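Local coordinates for protein putative carbonic anhydrase (Streptococcus mutans, PDB 3LAS) that probably catalyses the reversible hydration of carbon dioxide to hydrogencarbonate, as a zinc-dependent carbonic anhydrase of the beta class, at residues V33-C38 with P47-A52; D69-L74 with K139-I144. One frame throughout, in Å; residues are numbered along the deposited sequence.

Contact 1. Residues V33-C38 with P47-A52; sequences VAIVTC and PALGLA. With ZN (zinc ion), chain C.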
ATOM      1  N   VAL A  33      -9.573   1.569  11.486  1.00  8.32           N
ATOM      2  CA  VAL A  33      -9.375   0.412  10.610  1.00  7.20           C
ATOM      3  C   VAL A  33      -8.110   0.580   9.793  1.00  7.54           C
ATOM      4  O   VAL A  33      -7.796   1.705   9.319  1.00  8.65           O
ATOM      5  CB  VAL A  33     -10.578   0.231   9.642  1.00  8.88           C
ATOM      6  CG1 VAL A  33     -10.312  -0.974   8.713  1.00 10.30           C
ATOM      7  CG2 VAL A  33     -11.871   0.062  10.385  1.00  9.08           C
ATOM      8  N   ALA A  34      -7.391  -0.516   9.608  1.00  8.01           N
ATOM      9  CA  ALA A  34      -6.329  -0.656   8.604  1.00  7.21           C
ATOM     10  C   ALA A  34      -6.755  -1.686   7.598  1.00  7.64           C
ATOM     11  O   ALA A  34      -7.199  -2.829   7.992  1.00  7.90           O
ATOM     12  CB  ALA A  34      -5.025  -1.039   9.270  1.00  7.42           C
ATOM     13  N   ILE A  35      -6.645  -1.349   6.311  1.00  6.65           N
ATOM     14  CA  ILE A  35      -6.961  -2.280   5.207  1.00  6.98           C
ATOM     15  C   ILE A  35      -5.702  -2.785   4.610  1.00  7.22           C
ATOM     16  O   ILE A  35      -4.768  -1.991   4.383  1.00  9.46           O
ATOM     17  CB  ILE A  35      -7.756  -1.490   4.162  1.00  8.64           C
ATOM     18  CG1 ILE A  35      -9.104  -1.006   4.785  1.00 10.12           C
ATOM     19  CG2 ILE A  35      -8.048  -2.342   2.891  1.00  9.86           C
ATOM     20  CD1 ILE A  35      -9.524   0.328   4.178  1.00 11.65           C
ATOM     21  N   VAL A  36      -5.576  -4.089   4.397  1.00  7.46           N
ATOM     22  CA  VAL A  36      -4.405  -4.716   3.690  1.00  7.60           C
ATOM     23  C   VAL A  36      -4.908  -5.221   2.365  1.00  6.74           C
ATOM     24  O   VAL A  36      -5.817  -6.098   2.353  1.00  7.58           O
ATOM     25  CB  VAL A  36      -3.842  -5.861   4.550  1.00  6.61           C
ATOM     26  CG1 VAL A  36      -2.713  -6.627   3.835  1.00  9.83           C
ATOM     27  CG2 VAL A  36      -3.389  -5.347   5.939  1.00  9.26           C
ATOM     28  N   THR A  37      -4.394  -4.686   1.266  1.00  6.39           N
ATOM     29  CA  THR A  37      -4.904  -5.093  -0.032  1.00  6.68           C
ATOM     30  C   THR A  37      -3.816  -5.045  -1.102  1.00  5.85           C
ATOM     31  O   THR A  37      -2.630  -4.812  -0.806  1.00  6.42           O
ATOM     32  CB  THR A  37      -6.132  -4.254  -0.417  1.00  8.59           C
ATOM     33  OG1 THR A  37      -6.812  -4.812  -1.537  1.00  7.68           O
ATOM     34  CG2 THR A  37      -5.791  -2.800  -0.644  1.00  8.98           C
ATOM     35  N   CYS A  38      -4.191  -5.374  -2.328  1.00  6.86           N
ATOM     36  CA  CYS A  38      -3.244  -5.395  -3.426  1.00  6.09           C
ATOM     37  C   CYS A  38      -3.053  -4.006  -4.002  1.00  6.94           C
ATOM     38  O   CYS A  38      -3.952  -3.132  -3.969  1.00  7.01           O
ATOM     39  CB  CYS A  38      -3.822  -6.349  -4.490  1.00  6.96           C
ATOM     40  SG  CYS A  38      -2.607  -6.577  -5.901  1.00  7.09           S
ATOM     41  N   PRO A  47     -13.293   4.960  -2.813  1.00 10.34           N
ATOM     42  CA  PRO A  47     -14.705   4.876  -3.272  1.00 10.78           C
ATOM     43  C   PRO A  47     -15.246   3.449  -3.109  1.00  9.48           C
ATOM     44  O   PRO A  47     -16.442   3.285  -2.836  1.00 10.56           O
ATOM     45  CB  PRO A  47     -14.645   5.344  -4.730  1.00 11.13           C
ATOM     46  CG  PRO A  47     -13.253   5.115  -5.143  1.00 12.88           C
ATOM     47  CD  PRO A  47     -12.403   5.418  -3.898  1.00 11.10           C
ATOM     48  N   ALA A  48     -14.406   2.434  -3.242  1.00  9.09           N
ATOM     49  CA  ALA A  48     -14.935   1.081  -3.081  1.00  8.37           C
ATOM     50  C   ALA A  48     -15.499   0.765  -1.708  1.00  9.99           C
ATOM     51  O   ALA A  48     -16.450   0.022  -1.574  1.00 10.56           O
ATOM     52  CB  ALA A  48     -13.820   0.070  -3.405  1.00 10.22           C
ATOM     53  N   LEU A  49     -14.921   1.409  -0.686  1.00  9.54           N
ATOM     54  CA  LEU A  49     -15.335   1.201   0.690  1.00  9.81           C
ATOM     55  C   LEU A  49     -16.067   2.356   1.290  1.00  9.77           C
ATOM     56  O   LEU A  49     -16.405   2.277   2.496  1.00 10.63           O
ATOM     57  CB  LEU A  49     -14.120   0.741   1.554  1.00 10.20           C
ATOM     58  CG  LEU A  49     -13.334  -0.471   1.057  1.00  9.85           C
ATOM     59  CD1 LEU A  49     -12.134  -0.685   2.022  1.00 12.56           C
ATOM     60  CD2 LEU A  49     -14.151  -1.732   0.954  1.00 13.02           C
ATOM     61  N   GLY A  50     -16.254   3.409   0.537  1.00  9.31           N
ATOM     62  CA  GLY A  50     -16.941   4.603   1.082  1.00 10.35           C
ATOM     63  C   GLY A  50     -16.094   5.427   2.022  1.00 10.87           C
ATOM     64  O   GLY A  50     -16.664   6.064   2.947  1.00 13.04           O
ATOM     65  N   LEU A  51     -14.787   5.439   1.917  1.00  9.55           N
ATOM     66  CA  LEU A  51     -13.903   6.188   2.861  1.00  9.57           C
ATOM     67  C   LEU A  51     -13.916   7.633   2.572  1.00  8.67           C
ATOM     68  O   LEU A  51     -13.615   8.090   1.472  1.00 12.48           O
ATOM     69  CB  LEU A  51     -12.455   5.697   2.759  1.00  9.00           C
ATOM     70  CG  LEU A  51     -12.263   4.162   2.891  1.00 10.34           C
ATOM     71  CD1 LEU A  51     -10.756   3.917   2.733  1.00 13.50           C
ATOM     72  CD2 LEU A  51     -12.817   3.694   4.228  1.00 13.25           C
ATOM     73  N   ALA A  52     -14.164   8.424   3.600  1.00  8.84           N
ATOM     74  CA  ALA A  52     -13.819   9.860   3.583  1.00 10.81           C
ATOM     75  C   ALA A  52     -12.331  10.045   3.848  1.00  9.23           C
ATOM     76  O   ALA A  52     -11.648   9.167   4.432  1.00  8.94           O
ATOM     77  CB  ALA A  52     -14.614  10.593   4.696  1.00 10.85           C
TER
HETATM   78 ZN    ZN C 167      -3.578  -8.081  -7.304  1.00  7.65          ZN
HETATM   79  O   HOH W   1      -2.842  -7.512  -9.249  1.00 10.78           O
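Ile-35 and Leu-49 meet tip to tip: the delta methyl of the strand residue, CD1, lies 3.5 Å from CD1 of the leucine. Leu-51, two residues on and past the helix end, meets the same methyl end-on, its CD1 4.1 Å from Ile-35 CD1. One isoleucine end thus touches two leucine ends, and with no hydrogen bond between the segments the join is wholly apolar. In Ile-35 the long branch, CG1, stands anti to the carbonyl carbon (chi1 -63°), which carries CD1 out from the strand. With Leu-49 reaching back, the two side chains bridge the 10.1 Å between Ile-35 CA and Leu-49 CA. A beta-branched residue suits the extended strand; in both leucines CG likewise stands anti to the carbonyl carbon and the methyl fork ends at Ile-35, as suits a buried apolar place.

The helix end between the two leucines is a Schellman motif. Gly-50, with positive phi, is its C-prime residue, and glycine adopts such a conformation readily; Leu-51 N bonds back to Ala-46 O, while the bond from Gly-50 N to Pro-47 O is weak. The reversal brings Leu-51 onto the same apolar patch as Leu-49. At the far end of the strand, Cys-38 SG binds the zinc ion at 2.3 Å, and His-91, Cys-94 and a water complete the four ligands seen, so the strand that carries Ile-35 in its middle also delivers a metal ligand at its C-terminal end.

Strand 33-38, helix 45-49 and strand 56-61 form a beta-alpha-beta unit with parallel strands. Val-45 of the helix also packs on Ile-35 and Leu-51, Ile-58 of the neighbouring strand touches Leu-51, and Phe-9 of the second subunit packs against both leucines.

Contact 2. Residues D69-L74 with K139-I144; sequences DVIRSL and KNSPLI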
ATOM      1  N   ASP A  69       6.789  -6.589   6.428  1.00  8.23           N
ATOM      2  CA  ASP A  69       6.515  -5.167   6.296  1.00  8.49           C
ATOM      3  C   ASP A  69       5.072  -4.851   6.619  1.00  8.04           C
ATOM      4  O   ASP A  69       4.797  -3.837   7.258  1.00  8.92           O
ATOM      5  CB  ASP A  69       6.843  -4.744   4.839  1.00  8.62           C
ATOM      6  CG  ASP A  69       6.830  -3.254   4.622  1.00  7.99           C
ATOM      7  OD1 ASP A  69       6.863  -2.450   5.585  1.00 10.44           O
ATOM      8  OD2 ASP A  69       6.804  -2.847   3.443  1.00  8.54           O
ATOM      9  N   VAL A  70       4.117  -5.702   6.233  1.00  7.19           N
ATOM     10  CA  VAL A  70       2.713  -5.474   6.588  1.00  6.78           C
ATOM     11  C   VAL A  70       2.612  -5.547   8.087  1.00  7.56           C
ATOM     12  O   VAL A  70       1.936  -4.666   8.659  1.00  7.96           O
ATOM     13  CB  VAL A  70       1.818  -6.471   5.868  1.00  6.98           C
ATOM     14  CG1 VAL A  70       0.416  -6.436   6.492  1.00  9.38           C
ATOM     15  CG2 VAL A  70       1.792  -6.149   4.350  1.00  8.30           C
ATOM     16  N   ILE A  71       3.228  -6.485   8.756  1.00  6.93           N
ATOM     17  CA  ILE A  71       3.128  -6.574  10.241  1.00  8.74           C
ATOM     18  C   ILE A  71       3.809  -5.346  10.842  1.00  8.19           C
ATOM     19  O   ILE A  71       3.234  -4.712  11.754  1.00  8.25           O
ATOM     20  CB  ILE A  71       3.711  -7.859  10.720  1.00  8.95           C
ATOM     21  CG1 ILE A  71       2.738  -8.978  10.293  1.00 13.14           C
ATOM     22  CG2 ILE A  71       3.885  -7.786  12.264  1.00 10.36           C
ATOM     23  CD1 ILE A  71       3.139 -10.411  10.424  1.00 17.64           C
ATOM     24  N   ARG A  72       4.998  -4.915  10.358  1.00  7.69           N
ATOM     25  CA  ARG A  72       5.600  -3.710  10.866  1.00  8.87           C
ATOM     26  C   ARG A  72       4.645  -2.527  10.798  1.00  7.67           C
ATOM     27  O   ARG A  72       4.511  -1.719  11.740  1.00  8.75           O
ATOM     28  CB  ARG A  72       6.877  -3.432  10.038  1.00  9.35           C
ATOM     29  CG  ARG A  72       7.582  -2.094  10.359  1.00  7.93           C
ATOM     30  CD  ARG A  72       8.594  -1.744   9.305  1.00 10.02           C
ATOM     31  NE  ARG A  72       7.984  -1.305   8.045  1.00  8.52           N
ATOM     32  CZ  ARG A  72       7.703  -0.042   7.722  1.00  7.52           C
ATOM     33  NH1 ARG A  72       7.875   0.999   8.525  1.00 10.10           N
ATOM     34  NH2 ARG A  72       7.204   0.216   6.515  1.00  8.25           N
ATOM     35  N   SER A  73       4.020  -2.413   9.630  1.00  7.32           N
ATOM     36  CA  SER A  73       3.152  -1.295   9.376  1.00  7.50           C
ATOM     37  C   SER A  73       1.897  -1.342  10.235  1.00  7.53           C
ATOM     38  O   SER A  73       1.411  -0.274  10.687  1.00  8.09           O
ATOM     39  CB  SER A  73       2.816  -1.225   7.887  1.00  7.28           C
ATOM     40  OG  SER A  73       4.011  -1.056   7.104  1.00  7.68           O
ATOM     41  N   LEU A  74       1.343  -2.533  10.428  1.00  7.57           N
ATOM     42  CA  LEU A  74       0.200  -2.674  11.274  1.00  7.53           C
ATOM     43  C   LEU A  74       0.525  -2.403  12.715  1.00  8.12           C
ATOM     44  O   LEU A  74      -0.338  -1.864  13.435  1.00  9.00           O
ATOM     45  CB  LEU A  74      -0.450  -4.075  11.129  1.00  9.17           C
ATOM     46  CG  LEU A  74      -1.106  -4.348   9.806  1.00  7.80           C
ATOM     47  CD1 LEU A  74      -1.499  -5.803   9.683  1.00 10.07           C
ATOM     48  CD2 LEU A  74      -2.363  -3.445   9.654  1.00 12.18           C
ATOM     49  N   LYS A 139      -3.170 -13.594  12.826  1.00 12.25           N
ATOM     50  CA  LYS A 139      -3.582 -14.162  14.120  1.00 14.00           C
ATOM     51  C   LYS A 139      -2.423 -14.872  14.786  1.00 14.08           C
ATOM     52  O   LYS A 139      -2.391 -14.851  16.088  1.00 19.16           O
ATOM     53  CB  LYS A 139      -4.747 -15.117  13.851  1.00 16.38           C
ATOM     54  CG  LYS A 139      -6.078 -14.362  13.662  1.00 19.76           C
ATOM     55  CD  LYS A 139      -7.315 -15.256  13.523  1.00 25.11           C
ATOM     56  CE  LYS A 139      -8.513 -14.340  13.203  1.00 27.24           C
ATOM     57  N   ASN A 140      -1.462 -15.383  14.085  1.00 14.66           N
ATOM     58  CA  ASN A 140      -0.323 -16.055  14.728  1.00 17.46           C
ATOM     59  C   ASN A 140       0.814 -15.104  15.066  1.00 16.75           C
ATOM     60  O   ASN A 140       1.785 -15.508  15.749  1.00 18.73           O
ATOM     61  CB  ASN A 140       0.169 -17.121  13.787  1.00 19.24           C
ATOM     62  CG  ASN A 140      -0.825 -18.265  13.634  1.00 23.10           C
ATOM     63  OD1 ASN A 140      -0.763 -18.979  12.672  1.00 29.91           O
ATOM     64  ND2 ASN A 140      -1.747 -18.374  14.533  1.00 29.26           N
ATOM     65  N   SER A 141       0.710 -13.854  14.731  1.00 13.62           N
ATOM     66  CA  SER A 141       1.831 -12.935  15.007  1.00 12.66           C
ATOM     67  C   SER A 141       1.644 -12.420  16.458  1.00 13.83           C
ATOM     68  O   SER A 141       0.583 -11.844  16.769  1.00 14.06           O
ATOM     69  CB  SER A 141       1.708 -11.713  14.107  1.00 12.69           C
ATOM     70  OG  SER A 141       2.663 -10.737  14.572  1.00 13.13           O
ATOM     71  N   PRO A 142       2.694 -12.501  17.275  1.00 14.93           N
ATOM     72  CA  PRO A 142       2.561 -11.894  18.632  1.00 15.76           C
ATOM     73  C   PRO A 142       2.525 -10.383  18.593  1.00 15.30           C
ATOM     74  O   PRO A 142       2.276  -9.726  19.624  1.00 17.29           O
ATOM     75  CB  PRO A 142       3.808 -12.394  19.372  1.00 19.07           C
ATOM     76  CG  PRO A 142       4.798 -12.709  18.225  1.00 19.88           C
ATOM     77  CD  PRO A 142       4.007 -13.126  16.971  1.00 16.13           C
ATOM     78  N   LEU A 143       2.765  -9.754  17.460  1.00 13.41           N
ATOM     79  CA  LEU A 143       2.740  -8.328  17.380  1.00 13.41           C
ATOM     80  C   LEU A 143       1.330  -7.847  17.092  1.00 12.69           C
ATOM     81  O   LEU A 143       1.145  -6.597  17.109  1.00 14.15           O
ATOM     82  CB  LEU A 143       3.736  -7.833  16.342  1.00 13.80           C
ATOM     83  CG  LEU A 143       5.215  -8.047  16.669  1.00 14.94           C
ATOM     84  CD1 LEU A 143       6.108  -7.813  15.483  1.00 17.24           C
ATOM     85  CD2 LEU A 143       5.561  -7.064  17.766  1.00 17.75           C
ATOM     86  N   ILE A 144       0.391  -8.697  16.772  1.00 12.11           N
ATOM     87  CA  ILE A 144      -1.002  -8.252  16.472  1.00 11.53           C
ATOM     88  C   ILE A 144      -1.848  -8.799  17.643  1.00 12.34           C
ATOM     89  O   ILE A 144      -1.975 -10.006  17.843  1.00 15.06           O
ATOM     90  CB  ILE A 144      -1.477  -8.858  15.139  1.00 11.00           C
ATOM     91  CG1 ILE A 144      -0.600  -8.511  13.964  1.00 13.14           C
ATOM     92  CG2 ILE A 144      -2.921  -8.413  14.913  1.00 13.41           C
ATOM     93  CD1 ILE A 144      -0.461  -7.034  13.651  1.00 12.92           C
TER
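Ile-71 reaches from helix 68-80 to Leu-143, and their side chains cross at about a right angle, with Ile-71 CG2 3.9 Å from Leu-143 CD1. A turn further along the helix, Leu-74 offers its CB to Ile-144 CD1, also at 3.9 Å. Ile-144 presents that methyl through a folded chain (chi1 -58°, chi2 -60°). No hydrogen bond joins helix and loop, so the join rests on van der Waals contact, which branched aliphatic side chains supply.

The polar bonds do not cross between the segments; they stay within one or go to the second subunit. Ser-141 OG is 3.9 Å from Ile-71 CG2, a van der Waals approach, while the same oxygen accepts from Leu-143 N at 3.1 Å. This ST turn, together with a type I beta turn from Ser-141 to Ile-144, shapes the loop that follows helix 127-140.

Arg-72 leaves the helix on the side away from the loop, and its guanidinium grips Asp-69 side-on, NE and NH2 both donating to OD1, which lies near the guanidinium plane; the NH2 bond is 2.8 Å long. Asp-69 OD2 bonds to Thr-67 and Asn-61 of the second subunit, and Arg-72 to backbone oxygens there.

The chemistry is largely divided by helix face: mostly aliphatic carbon meets the loop, whereas the Asp-69 and Arg-72 pair, probably steadied by mutual neutralisation, bonds to the second subunit.

Overall arrangement
From the N terminus the chain passes helix 5-20 before strand 33-38, where contact 1 opens; eight residues later it closes a short loop within a beta-alpha-beta unit. Contact 2 opens only afterwards, at helix 68-80, and closes a much longer loop of 64 residues that includes strand 85-91, joining that helix to the turn after helix 127-140. The two are therefore in series, neither nested nor crossed, with centres 18 Å apart. Strand 33-38 links them in space: contact 1 uses Ile-35, while Ala-34 packs on Leu-74, its CB 3.6 Å from Leu-74 CD2, and Val-36 on both Val-70 and Leu-74. Both contacts also touch the second subunit.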